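Local coordinates for protein aminotransferase, classes I and II (Silicibacter pomeroyi DSS-3, PDB 3H14) that probably catalyses pyridoxal 5'-phosphate-dependent transfer of the amino group of L-aspartate to 2-oxoglutarate, giving oxaloacetate and L-glutamate, at residues L105-A110 against I255-I261; S100-F104 against V224-F228; F330-I334 against F378-R382; R32-M36 against D373-A377; G205-E209 against Y288-R292. All blocks are in the same frame, centred on the assembly; numbering follows the deposited sequence. Where two conformers were deposited one is given.

The chain illustrates how distant segments knit one fold together. Contact 4 opens first, at 32-36, and closes only at 373-377, so its loop encloses contacts 1, 2 and 5 entirely. Contacts 2 and 1 then open in succession on helix 100-111, followed by contact 5 at 205-209. They close in the order 2 (224-228), 1 (255-261) and 5 (288-292), so all three cross one another. Contacts 1 and 2 belong to the large-sheet part and meet through Ala-107 and Ile-225. Contact 5 joins that part to helix 278-302. Contact 3 opens last, at 330-334, crosses contact 4, and shares helix 365-381 with it in the smaller C-terminal part.

Contact 1. Residues L105-A110 against I255-I261; sequences LLAFTA and IAQNMFI
Leu-106 reaches across with CD2 to Ile-255 CG2 (3.5 Å), and the same CD2 lies 3.8 Å from Ile-261 CD1 and 4.1 Å from Ala-256 CB. Its mt rotamer (chi1 -73°, chi2 174°) brings the side-chain end nearer than the sideways CA-to-CB bond suggests. Segment 105-110 is fully helical, while 255-261 is the last turn of helix 249-258 and its exit. The nearest CA atoms are those of Leu-106 and Ala-256, 7.1 Å apart. The exit is a Schellman motif: Phe-260 has positive phi (45°), its N bonds to Gln-257 O (2.8 Å), and Ile-261 N bonds to Ala-256 O (2.8 Å), which turns Ile-261 back toward the first helix. At the other end Ile-255 (mt) places CD1 3.9 Å from Ala-110 CB and CG2 4.0 Å from Thr-109 CG2. Leu-105 CD2 meets CE of the selenomethionine Met-259 at 4.4 Å. Thr-109 OG1 is spent within its own helix on Leu-105 O (2.6 Å). Behind, Leu-106 also touches Met-242 of strand 240-243. With 345 Å² buried, contacts almost wholly between carbon atoms and no hydrogen bond between the segments, cohesion here rests on shape and hydrophobic burial.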
# COMPACT_ATOMS: atom_id res chain seq x y z
N LEU A 105 -3.14 11.00 -8.16
CA LEU A 105 -3.15 12.28 -8.85
C LEU A 105 -4.50 12.58 -9.48
O LEU A 105 -5.00 13.70 -9.41
CB LEU A 105 -2.05 12.30 -9.92
CG LEU A 105 -1.98 13.54 -10.80
CD1 LEU A 105 -1.72 14.75 -9.92
CD2 LEU A 105 -0.90 13.42 -11.88
N LEU A 106 -5.11 11.57 -10.07
CA LEU A 106 -6.32 11.78 -10.83
C LEU A 106 -7.47 11.94 -9.86
O LEU A 106 -8.27 12.86 -10.02
CB LEU A 106 -6.57 10.62 -11.78
CG LEU A 106 -5.66 10.53 -13.00
CD1 LEU A 106 -5.99 9.21 -13.73
CD2 LEU A 106 -5.86 11.81 -13.88
N ALA A 107 -7.51 11.09 -8.83
CA ALA A 107 -8.51 11.22 -7.80
C ALA A 107 -8.45 12.59 -7.17
O ALA A 107 -9.47 13.27 -7.05
CB ALA A 107 -8.37 10.15 -6.78
N PHE A 108 -7.28 13.00 -6.71
CA PHE A 108 -7.21 14.23 -5.95
C PHE A 108 -7.52 15.43 -6.84
O PHE A 108 -8.13 16.40 -6.36
CB PHE A 108 -5.81 14.42 -5.33
CG PHE A 108 -5.43 13.37 -4.34
CD1 PHE A 108 -6.40 12.57 -3.73
CD2 PHE A 108 -4.10 13.22 -3.94
CE1 PHE A 108 -6.03 11.62 -2.80
CE2 PHE A 108 -3.75 12.23 -3.02
CZ PHE A 108 -4.74 11.46 -2.46
N THR A 109 -7.14 15.36 -8.12
CA THR A 109 -7.42 16.47 -9.05
C THR A 109 -8.92 16.64 -9.32
O THR A 109 -9.42 17.76 -9.38
CB THR A 109 -6.66 16.29 -10.37
OG1 THR A 109 -5.25 16.25 -10.07
CG2 THR A 109 -6.98 17.46 -11.34
N ALA A 110 -9.60 15.52 -9.51
CA ALA A 110 -11.03 15.47 -9.77
C ALA A 110 -11.83 15.97 -8.58
O ALA A 110 -12.85 16.63 -8.73
CB ALA A 110 -11.45 14.02 -10.12
N ILE A 255 -9.24 14.94 -17.53
CA ILE A 255 -8.05 15.26 -16.78
C ILE A 255 -6.90 14.41 -17.31
O ILE A 255 -5.81 14.93 -17.56
CB ILE A 255 -8.23 15.00 -15.25
CG1 ILE A 255 -9.24 15.99 -14.64
CG2 ILE A 255 -6.88 15.12 -14.54
CD1 ILE A 255 -9.88 15.53 -13.33
N ALA A 256 -7.13 13.10 -17.45
CA ALA A 256 -6.09 12.19 -17.92
C ALA A 256 -5.60 12.53 -19.35
O ALA A 256 -4.39 12.47 -19.60
CB ALA A 256 -6.54 10.75 -17.83
N GLN A 257 -6.53 12.92 -20.23
CA GLN A 257 -6.22 13.35 -21.61
C GLN A 257 -5.44 14.64 -21.56
O GLN A 257 -4.28 14.71 -22.01
CB GLN A 257 -7.49 13.64 -22.42
CG GLN A 257 -8.28 12.43 -22.92
CD GLN A 257 -9.69 12.77 -23.51
OE1 GLN A 257 -10.23 13.89 -23.35
NE2 GLN A 257 -10.29 11.77 -24.18
N ASN A 258 -6.10 15.66 -20.97
CA ASN A 258 -5.59 17.03 -20.93
C ASN A 258 -4.28 17.13 -20.17
O ASN A 258 -3.51 18.04 -20.45
CB ASN A 258 -6.59 18.02 -20.31
CG ASN A 258 -7.84 18.23 -21.15
OD1 ASN A 258 -8.28 17.36 -21.91
ND2 ASN A 258 -8.45 19.40 -20.99
N MSE A 259 -4.02 16.21 -19.23
CA MSE A 259 -2.73 16.11 -18.50
C MSE A 259 -1.81 15.01 -19.02
O MSE A 259 -0.74 14.78 -18.44
CB MSE A 259 -2.95 15.82 -17.00
CG MSE A 259 -3.69 16.88 -16.18
SE MSE A 259 -3.63 16.51 -14.23
CE MSE A 259 -1.92 17.27 -13.73
N PHE A 260 -2.24 14.31 -20.08
CA PHE A 260 -1.52 13.14 -20.63
C PHE A 260 -1.01 12.14 -19.58
O PHE A 260 0.17 11.76 -19.59
CB PHE A 260 -0.38 13.61 -21.57
N ILE A 261 -1.90 11.70 -18.68
CA ILE A 261 -1.56 10.73 -17.63
C ILE A 261 -2.13 9.35 -17.94
O ILE A 261 -3.34 9.10 -17.76
CB ILE A 261 -2.12 11.15 -16.24
CG1 ILE A 261 -1.63 12.54 -15.82
CG2 ILE A 261 -1.74 10.12 -15.18
CD1 ILE A 261 -2.32 13.06 -14.58

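Contact 2. Residues S100-F104 against V224-F228; sequences SSGGF and VINSF
Helix 100-111 begins beside the C-terminal end of strand 223-227, and the two short segments run almost antiparallel: their axes make 163° and approach to 7.8 Å. Ser-100 CA lies 5.6 Å from Ser-227 CA, and Gly-103 CA 6.0 Å from Ile-225 CA. Ser-100, with chi1 at -90°, directs OG into a weak hydrogen bond with Asn-226 O (3.2 Å); the same Ser-100 OG lies 3.5 Å from Ile-225 CG2. Ile-225 takes the mm rotamer; its CG2 sits over one face of the Phe-104 ring in a CH-pi contact, 4.2 Å from the centroid and 23° off the normal, while CD1 comes within 3.9 Å of Gly-103 O. Phe-104 achieves this with chi1 -65° and chi2 -50°. Glycine at 103 permits the close approach, since a CB there would fall 3.1 Å from Ile-225 CG2. Fold type I aminotransferases bind their cofactor where such a helix start meets strand ends of the large sheet; in relatives the helix start lies by the cofactor phosphate and the strand leads on to the Schiff-base lysine, and the same is probable here. A water accepts from Ser-100 N (3.0 Å) and lies 2.6 Å from Ser-227 OG (chi1 t), which is also hydrogen-bonded to Ser-229 OG. Asn-226, its CB turned away from the helix, folds back so that OD1 receives Ser-227 N at 2.8 Å.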
# COMPACT_ATOMS: atom_id res chain seq x y z
N SER A 100 -0.43 3.50 -9.01
CA SER A 100 -1.23 4.13 -7.99
C SER A 100 -0.93 5.61 -7.82
O SER A 100 -1.86 6.37 -7.50
CB SER A 100 -1.24 3.35 -6.69
OG SER A 100 -2.34 2.44 -6.76
N SER A 101 0.29 6.06 -8.09
CA SER A 101 0.64 7.49 -8.04
C SER A 101 -0.30 8.25 -8.97
O SER A 101 -0.82 9.31 -8.62
CB SER A 101 2.10 7.72 -8.48
OG SER A 101 2.56 9.05 -8.21
N GLY A 102 -0.47 7.70 -10.18
CA GLY A 102 -1.35 8.25 -11.20
C GLY A 102 -2.80 8.25 -10.77
O GLY A 102 -3.55 9.17 -11.05
N GLY A 103 -3.21 7.19 -10.09
CA GLY A 103 -4.57 7.10 -9.59
C GLY A 103 -4.81 8.16 -8.53
O GLY A 103 -5.85 8.83 -8.52
N PHE A 104 -3.86 8.28 -7.61
CA PHE A 104 -3.97 9.33 -6.58
C PHE A 104 -4.01 10.74 -7.19
O PHE A 104 -4.82 11.59 -6.79
CB PHE A 104 -2.86 9.22 -5.53
CG PHE A 104 -2.93 7.98 -4.71
CD1 PHE A 104 -4.13 7.61 -4.09
CD2 PHE A 104 -1.81 7.17 -4.55
CE1 PHE A 104 -4.19 6.44 -3.34
CE2 PHE A 104 -1.89 5.98 -3.79
CZ PHE A 104 -3.07 5.62 -3.20
N VAL A 224 -12.24 4.11 -6.27
CA VAL A 224 -11.40 2.96 -5.84
C VAL A 224 -10.06 3.06 -6.60
O VAL A 224 -10.05 3.31 -7.85
CB VAL A 224 -12.10 1.62 -6.12
CG1 VAL A 224 -11.15 0.42 -5.94
CG2 VAL A 224 -13.31 1.43 -5.25
N ILE A 225 -8.96 2.90 -5.87
CA ILE A 225 -7.60 3.01 -6.43
C ILE A 225 -6.94 1.64 -6.31
O ILE A 225 -6.99 1.02 -5.26
CB ILE A 225 -6.74 4.11 -5.71
CG1 ILE A 225 -7.48 5.46 -5.62
CG2 ILE A 225 -5.31 4.22 -6.37
CD1 ILE A 225 -8.02 6.02 -6.92
N ASN A 226 -6.36 1.16 -7.41
CA ASN A 226 -5.65 -0.10 -7.40
C ASN A 226 -4.42 -0.05 -8.31
O ASN A 226 -4.11 0.95 -8.95
CB ASN A 226 -6.56 -1.25 -7.78
CG ASN A 226 -6.34 -2.51 -6.92
OD1 ASN A 226 -5.20 -3.00 -6.77
ND2 ASN A 226 -7.45 -3.07 -6.41
N SER A 227 -3.70 -1.16 -8.33
CA SER A 227 -2.39 -1.23 -8.96
C SER A 227 -2.09 -2.68 -9.30
O SER A 227 -2.63 -3.61 -8.67
CB SER A 227 -1.33 -0.71 -8.00
OG SER A 227 -0.02 -0.69 -8.59
N PHE A 228 -1.21 -2.86 -10.29
CA PHE A 228 -0.66 -4.18 -10.60
C PHE A 228 0.65 -4.45 -9.87
O PHE A 228 1.29 -5.48 -10.12
CB PHE A 228 -0.47 -4.31 -12.12
CG PHE A 228 -1.77 -4.36 -12.85
CD1 PHE A 228 -2.45 -5.56 -12.95
CD2 PHE A 228 -2.34 -3.22 -13.39
CE1 PHE A 228 -3.64 -5.64 -13.60
CE2 PHE A 228 -3.56 -3.28 -14.06
CZ PHE A 228 -4.22 -4.49 -14.15
O HOH W 1 1.59 1.40 -8.53

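Contact 3. Residues F330-I334 against F378-R382; sequences FAAEI and FMQAR
A salt bridge between Glu-333 and Arg-382 forms the polar edge of this helix pair. Arg-382 NE donates to Glu-333 OE2 at 3.1 Å, Arg-382 NH2 donates to Glu-333 OE1 at 3.2 Å, and a third, weak bond joins NE to OE1 at 3.5 Å. Both side chains are extended to make it: Glu-333 is tt with chi3 near 4°, and Arg-382 is ttt with chi4 at -105°. Arg-382 NH1 goes elsewhere, to Leu-323 O. One face of its guanidinium rests on Phe-330, with CZ 3.6 Å from Phe-330 CE1. The pairing lies in the smaller C-terminal part of the aminotransferase fold, where helices 327-338 and 365-381 pack side by side; Phe-330 and Ile-334 also reach Leu-357 of the four-stranded sheet. Nearest in register are Ile-334 CA and Phe-378 CA, 7.7 Å apart. Phe-378 (chi1 158°, chi2 81°) points toward the first helix and fills the gap: its CE2 lies 3.7 Å from Ile-334 CG1 and 4.0 Å from Phe-330 CE1, while Glu-333 OE2 meets its ring edge at CZ (3.5 Å). Selenomethionine Met-379 brings CE to the edge of the Phe-330 ring, 4.2 Å from CE1.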
# COMPACT_ATOMS: atom_id res chain seq x y z
N PHE A 330 17.24 2.41 16.31
CA PHE A 330 17.08 0.99 16.50
C PHE A 330 17.16 0.24 15.17
O PHE A 330 17.77 -0.83 15.11
CB PHE A 330 15.73 0.70 17.20
CG PHE A 330 15.52 -0.72 17.66
CD1 PHE A 330 16.54 -1.47 18.19
CD2 PHE A 330 14.25 -1.29 17.59
CE1 PHE A 330 16.31 -2.77 18.61
CE2 PHE A 330 14.03 -2.58 18.03
CZ PHE A 330 15.07 -3.32 18.55
N ALA A 331 16.52 0.77 14.12
CA ALA A 331 16.61 0.14 12.81
C ALA A 331 18.08 0.16 12.36
O ALA A 331 18.57 -0.80 11.78
CB ALA A 331 15.71 0.87 11.78
N ALA A 332 18.78 1.25 12.62
CA ALA A 332 20.17 1.36 12.18
C ALA A 332 21.03 0.30 12.89
O ALA A 332 21.95 -0.28 12.29
CB ALA A 332 20.68 2.72 12.47
N GLU A 333 20.73 0.06 14.15
CA GLU A 333 21.48 -0.90 14.97
C GLU A 333 21.17 -2.33 14.51
O GLU A 333 22.07 -3.20 14.48
CB GLU A 333 21.13 -0.70 16.47
CG GLU A 333 21.61 -1.81 17.42
CD GLU A 333 21.01 -1.77 18.86
OE1 GLU A 333 20.13 -0.93 19.20
OE2 GLU A 333 21.43 -2.63 19.66
N ILE A 334 19.91 -2.59 14.19
CA ILE A 334 19.49 -3.90 13.69
C ILE A 334 20.26 -4.21 12.40
O ILE A 334 20.84 -5.31 12.24
CB ILE A 334 17.95 -3.98 13.50
CG1 ILE A 334 17.21 -4.02 14.84
CG2 ILE A 334 17.48 -5.24 12.72
CD1 ILE A 334 15.72 -3.71 14.70
N PHE A 378 20.44 -11.55 17.58
CA PHE A 378 20.76 -10.16 17.91
C PHE A 378 20.07 -9.79 19.21
O PHE A 378 20.68 -9.15 20.07
CB PHE A 378 20.33 -9.21 16.75
CG PHE A 378 20.11 -7.74 17.15
CD1 PHE A 378 21.17 -6.87 17.28
CD2 PHE A 378 18.84 -7.23 17.31
CE1 PHE A 378 20.96 -5.53 17.61
CE2 PHE A 378 18.64 -5.89 17.66
CZ PHE A 378 19.69 -5.06 17.81
N MSE A 379 18.81 -10.15 19.33
CA MSE A 379 18.01 -9.80 20.51
C MSE A 379 18.45 -10.58 21.77
O MSE A 379 18.38 -10.07 22.88
CB MSE A 379 16.55 -10.05 20.22
CG MSE A 379 15.99 -9.13 19.15
SE MSE A 379 15.81 -7.28 19.83
CE MSE A 379 17.56 -6.63 19.73
N GLN A 380 18.90 -11.81 21.59
CA GLN A 380 19.56 -12.56 22.68
C GLN A 380 20.76 -11.79 23.23
O GLN A 380 20.89 -11.58 24.43
CB GLN A 380 20.08 -13.89 22.17
CG GLN A 380 20.75 -14.75 23.30
CD GLN A 380 19.73 -15.27 24.27
OE1 GLN A 380 18.58 -15.48 23.89
NE2 GLN A 380 20.13 -15.50 25.54
N ALA A 381 21.66 -11.39 22.34
CA ALA A 381 22.90 -10.73 22.73
C ALA A 381 22.68 -9.31 23.22
O ALA A 381 23.56 -8.76 23.88
CB ALA A 381 23.87 -10.73 21.60
N ARG A 382 21.53 -8.72 22.89
CA ARG A 382 21.21 -7.35 23.30
C ARG A 382 20.73 -7.29 24.75
O ARG A 382 21.12 -6.35 25.48
CB ARG A 382 20.11 -6.78 22.39
CG ARG A 382 19.97 -5.28 22.47
CD ARG A 382 18.94 -4.81 21.45
NE ARG A 382 18.89 -3.35 21.33
CZ ARG A 382 17.93 -2.58 21.83
NH1 ARG A 382 16.92 -3.10 22.52
NH2 ARG A 382 18.00 -1.26 21.63

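Contact 4. Residues R32-M36 against D373-A377; sequences RIIHM and DRLEA
Arg-32 offers its carbonyl first: Arg-374 NH1 donates to Arg-32 O at 2.7 Å, nearly straight at 170°. The carbonyl lies at the edge of the Arg-374 guanidinium, and the two like charges come as near as 4.1 Å (Arg-32 NH1 to Arg-374 NH2). Acid groups temper this: Glu-370 forms a salt bridge with Arg-374 NE, and Asp-367 makes a long, weak ion pair with Arg-32. Ile-33, extended (-107/140), turns its side chain away, toward helix 17-28, and approaches through its backbone, CA lying 4.0 Å from Arg-374 NH1. Ile-34 points toward the helix, its mm rotamer laying CG1 over one guanidinium face, 3.9 Å from Arg-374 NH1. Ile-34 CA and Arg-374 CA, the closest such pair, are 8.9 Å apart, a gap spanned by the long arginine (chi1 -65°, then chi2 and chi3 t). Strand 34-35 is an outer strand of the smaller four-stranded sheet, parallel to 340-344, so the N-terminal region joins the C-terminal part of the chain, as is usual in fold type I aminotransferases; helix 365-381 packs against this strand. His-35 is out of reach of 373-377 and hydrogen-bonds to Glu-27 and Glu-37. Selenomethionine Met-36 (chi1 -64°, chi2 -177°) again points toward the helix, its SE 4.2 Å from CD1 of Leu-375, whose mt side chain also packs on Ile-334.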
# COMPACT_ATOMS: atom_id res chain seq x y z
N ARG A 32 25.79 -9.96 3.02
CA ARG A 32 24.44 -10.25 2.57
C ARG A 32 23.50 -9.76 3.65
O ARG A 32 23.63 -10.12 4.83
CB ARG A 32 24.24 -11.72 2.25
CG ARG A 32 22.78 -12.12 1.95
CD ARG A 32 22.73 -13.44 1.33
NE ARG A 32 21.37 -13.97 1.23
CZ ARG A 32 20.80 -14.85 2.02
NH1 ARG A 32 21.45 -15.40 3.06
NH2 ARG A 32 19.56 -15.25 1.75
N ILE A 33 22.59 -8.89 3.24
CA ILE A 33 21.57 -8.28 4.12
C ILE A 33 20.22 -8.89 3.80
O ILE A 33 19.90 -9.08 2.63
CB ILE A 33 21.52 -6.74 3.86
CG1 ILE A 33 22.86 -6.10 4.24
CG2 ILE A 33 20.36 -6.02 4.62
CD1 ILE A 33 23.32 -6.37 5.72
N ILE A 34 19.41 -9.17 4.82
CA ILE A 34 18.06 -9.65 4.62
C ILE A 34 17.16 -8.40 4.58
O ILE A 34 17.15 -7.57 5.50
CB ILE A 34 17.61 -10.66 5.68
CG1 ILE A 34 18.56 -11.87 5.73
CG2 ILE A 34 16.16 -11.11 5.39
CD1 ILE A 34 18.56 -12.71 4.47
N HIS A 35 16.43 -8.27 3.48
CA HIS A 35 15.72 -7.03 3.16
C HIS A 35 14.31 -7.20 3.65
O HIS A 35 13.51 -7.83 2.98
CB HIS A 35 15.78 -6.76 1.67
CG HIS A 35 17.07 -6.16 1.24
ND1 HIS A 35 17.28 -4.81 1.26
CD2 HIS A 35 18.24 -6.73 0.86
CE1 HIS A 35 18.52 -4.56 0.88
NE2 HIS A 35 19.13 -5.70 0.64
N MSE A 36 14.06 -6.73 4.87
CA MSE A 36 12.72 -6.69 5.48
C MSE A 36 12.15 -5.26 5.56
O MSE A 36 11.21 -4.99 6.30
CB MSE A 36 12.73 -7.37 6.86
CG MSE A 36 13.05 -8.82 6.72
SE MSE A 36 12.99 -9.78 8.44
CE MSE A 36 12.49 -11.51 7.77
N ASP A 373 16.31 -15.81 12.21
CA ASP A 373 17.49 -16.32 12.93
C ASP A 373 18.43 -15.22 13.36
O ASP A 373 18.96 -15.22 14.49
CB ASP A 373 18.29 -17.27 12.04
CG ASP A 373 17.62 -18.59 11.84
OD1 ASP A 373 16.64 -18.90 12.55
OD2 ASP A 373 18.09 -19.34 10.97
N ARG A 374 18.67 -14.28 12.45
CA ARG A 374 19.51 -13.15 12.71
C ARG A 374 18.93 -12.25 13.79
O ARG A 374 19.67 -11.72 14.62
CB ARG A 374 19.69 -12.32 11.43
CG ARG A 374 20.45 -13.08 10.35
CD ARG A 374 20.93 -12.18 9.23
NE ARG A 374 21.61 -12.94 8.18
CZ ARG A 374 22.19 -12.39 7.11
NH1 ARG A 374 22.18 -11.08 6.94
NH2 ARG A 374 22.77 -13.16 6.22
N LEU A 375 17.62 -12.03 13.73
CA LEU A 375 16.95 -11.16 14.67
C LEU A 375 17.03 -11.78 16.07
O LEU A 375 17.38 -11.13 17.04
CB LEU A 375 15.49 -10.95 14.25
CG LEU A 375 15.37 -9.93 13.10
CD1 LEU A 375 13.96 -9.95 12.54
CD2 LEU A 375 15.77 -8.51 13.56
N GLU A 376 16.69 -13.06 16.14
CA GLU A 376 16.76 -13.82 17.40
C GLU A 376 18.11 -13.74 18.04
O GLU A 376 18.20 -13.48 19.23
CB GLU A 376 16.41 -15.27 17.17
CG GLU A 376 14.97 -15.49 16.80
CD GLU A 376 14.42 -16.84 17.24
OE1 GLU A 376 14.99 -17.43 18.19
OE2 GLU A 376 13.40 -17.30 16.65
N ALA A 377 19.17 -13.99 17.27
CA ALA A 377 20.52 -13.96 17.83
C ALA A 377 20.87 -12.58 18.32
O ALA A 377 21.55 -12.45 19.33
CB ALA A 377 21.57 -14.41 16.82

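Contact 5. Residues G205-E209 against Y288-R292; sequences GIEYE and YKANR
In fold type I aminotransferases a long helix connects the large and small domains; helix 278-302 probably fills that role here, and loop 205-209 from the large-sheet side lies along it. Tyr-208 CA and Lys-289 CA are 6.8 Å apart, Ile-206 CA and Tyr-288 CA 8.2 Å. The Glu-209 carboxylate is met by Arg-292, whose NH1 and NH2 each donate to OE2 at 3.1 Å in a salt bridge, while Arg-292 NE serves Pro-310 O. Tyr-208 OH is hydrogen-bonded to Ala-313 O. Lys-289 NZ donates to a water at 3.1 Å, which in turn donates to Glu-207 O (2.7 Å) and Tyr-208 O (3.2 Å). Glu-207, turned away, takes Gly-205 N on OE2 (2.8 Å) and Ala-212 N on OE1. Ile-206 CG2 packs 3.8 Å from Tyr-288 CD2. Arg-292, t through chi3, lays CD over one face of the Tyr-208 ring, 3.4 Å from its centroid.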
# COMPACT_ATOMS: atom_id res chain seq x y z
N GLY A 205 -6.05 -9.12 -3.08
CA GLY A 205 -5.40 -10.29 -3.60
C GLY A 205 -4.44 -10.91 -2.60
O GLY A 205 -4.33 -12.14 -2.50
N ILE A 206 -3.72 -10.07 -1.84
CA ILE A 206 -2.79 -10.53 -0.81
C ILE A 206 -3.49 -10.62 0.55
O ILE A 206 -3.43 -9.71 1.43
CB ILE A 206 -1.50 -9.64 -0.74
CG1 ILE A 206 -0.82 -9.64 -2.10
CG2 ILE A 206 -0.53 -10.23 0.33
CD1 ILE A 206 0.39 -8.72 -2.20
N GLU A 207 -4.19 -11.73 0.69
CA GLU A 207 -5.16 -11.92 1.76
C GLU A 207 -5.02 -13.33 2.29
O GLU A 207 -4.68 -14.24 1.54
CB GLU A 207 -6.54 -11.73 1.19
CG GLU A 207 -6.82 -10.37 0.61
CD GLU A 207 -8.08 -10.37 -0.21
OE1 GLU A 207 -9.03 -11.07 0.21
OE2 GLU A 207 -8.09 -9.72 -1.30
N TYR A 208 -5.26 -13.51 3.57
CA TYR A 208 -4.95 -14.75 4.28
C TYR A 208 -6.27 -15.42 4.68
O TYR A 208 -6.82 -16.17 3.87
CB TYR A 208 -4.00 -14.46 5.46
CG TYR A 208 -2.73 -13.87 4.91
CD1 TYR A 208 -2.43 -12.53 5.09
CD2 TYR A 208 -1.89 -14.61 4.11
CE1 TYR A 208 -1.31 -11.95 4.51
CE2 TYR A 208 -0.76 -14.06 3.54
CZ TYR A 208 -0.46 -12.73 3.76
OH TYR A 208 0.66 -12.18 3.19
N GLU A 209 -6.83 -15.09 5.84
CA GLU A 209 -8.16 -15.63 6.20
C GLU A 209 -9.30 -14.61 6.06
O GLU A 209 -10.39 -14.98 5.68
CB GLU A 209 -8.14 -16.31 7.58
CG GLU A 209 -7.25 -15.68 8.58
CD GLU A 209 -5.84 -16.24 8.61
OE1 GLU A 209 -5.46 -17.11 7.79
OE2 GLU A 209 -5.11 -15.80 9.53
N TYR A 288 3.88 -16.02 0.71
CA TYR A 288 3.52 -15.05 1.75
C TYR A 288 2.83 -15.76 2.93
O TYR A 288 3.09 -15.42 4.07
CB TYR A 288 2.58 -13.96 1.23
CG TYR A 288 3.07 -13.13 0.05
CD1 TYR A 288 4.38 -12.77 -0.08
CD2 TYR A 288 2.18 -12.67 -0.89
CE1 TYR A 288 4.79 -12.00 -1.17
CE2 TYR A 288 2.57 -11.90 -1.95
CZ TYR A 288 3.86 -11.57 -2.09
OH TYR A 288 4.27 -10.82 -3.17
N LYS A 289 1.95 -16.73 2.64
CA LYS A 289 1.24 -17.47 3.69
C LYS A 289 2.23 -18.17 4.60
O LYS A 289 2.09 -18.14 5.82
CB LYS A 289 0.22 -18.44 3.09
CG LYS A 289 -1.00 -17.71 2.58
CD LYS A 289 -1.77 -18.48 1.56
CE LYS A 289 -3.16 -17.90 1.39
NZ LYS A 289 -3.88 -18.62 0.32
N ALA A 290 3.26 -18.79 4.01
CA ALA A 290 4.29 -19.50 4.76
C ALA A 290 5.14 -18.54 5.59
O ALA A 290 5.46 -18.83 6.75
CB ALA A 290 5.19 -20.33 3.77
N ASN A 291 5.48 -17.39 5.02
CA ASN A 291 6.31 -16.41 5.72
C ASN A 291 5.59 -15.78 6.91
O ASN A 291 6.23 -15.53 7.93
CB ASN A 291 6.72 -15.27 4.79
CG ASN A 291 7.60 -15.73 3.66
OD1 ASN A 291 8.01 -16.91 3.61
ND2 ASN A 291 7.90 -14.83 2.74
N ARG A 292 4.30 -15.52 6.72
CA ARG A 292 3.42 -14.91 7.75
C ARG A 292 3.35 -15.84 8.96
O ARG A 292 3.52 -15.40 10.11
CB ARG A 292 2.03 -14.69 7.16
CG ARG A 292 1.01 -14.05 8.10
CD ARG A 292 -0.19 -13.60 7.35
NE ARG A 292 -1.26 -13.17 8.22
CZ ARG A 292 -2.22 -13.95 8.69
NH1 ARG A 292 -2.25 -15.25 8.39
NH2 ARG A 292 -3.16 -13.43 9.47
O HOH W 2 -6.01 -16.46 0.75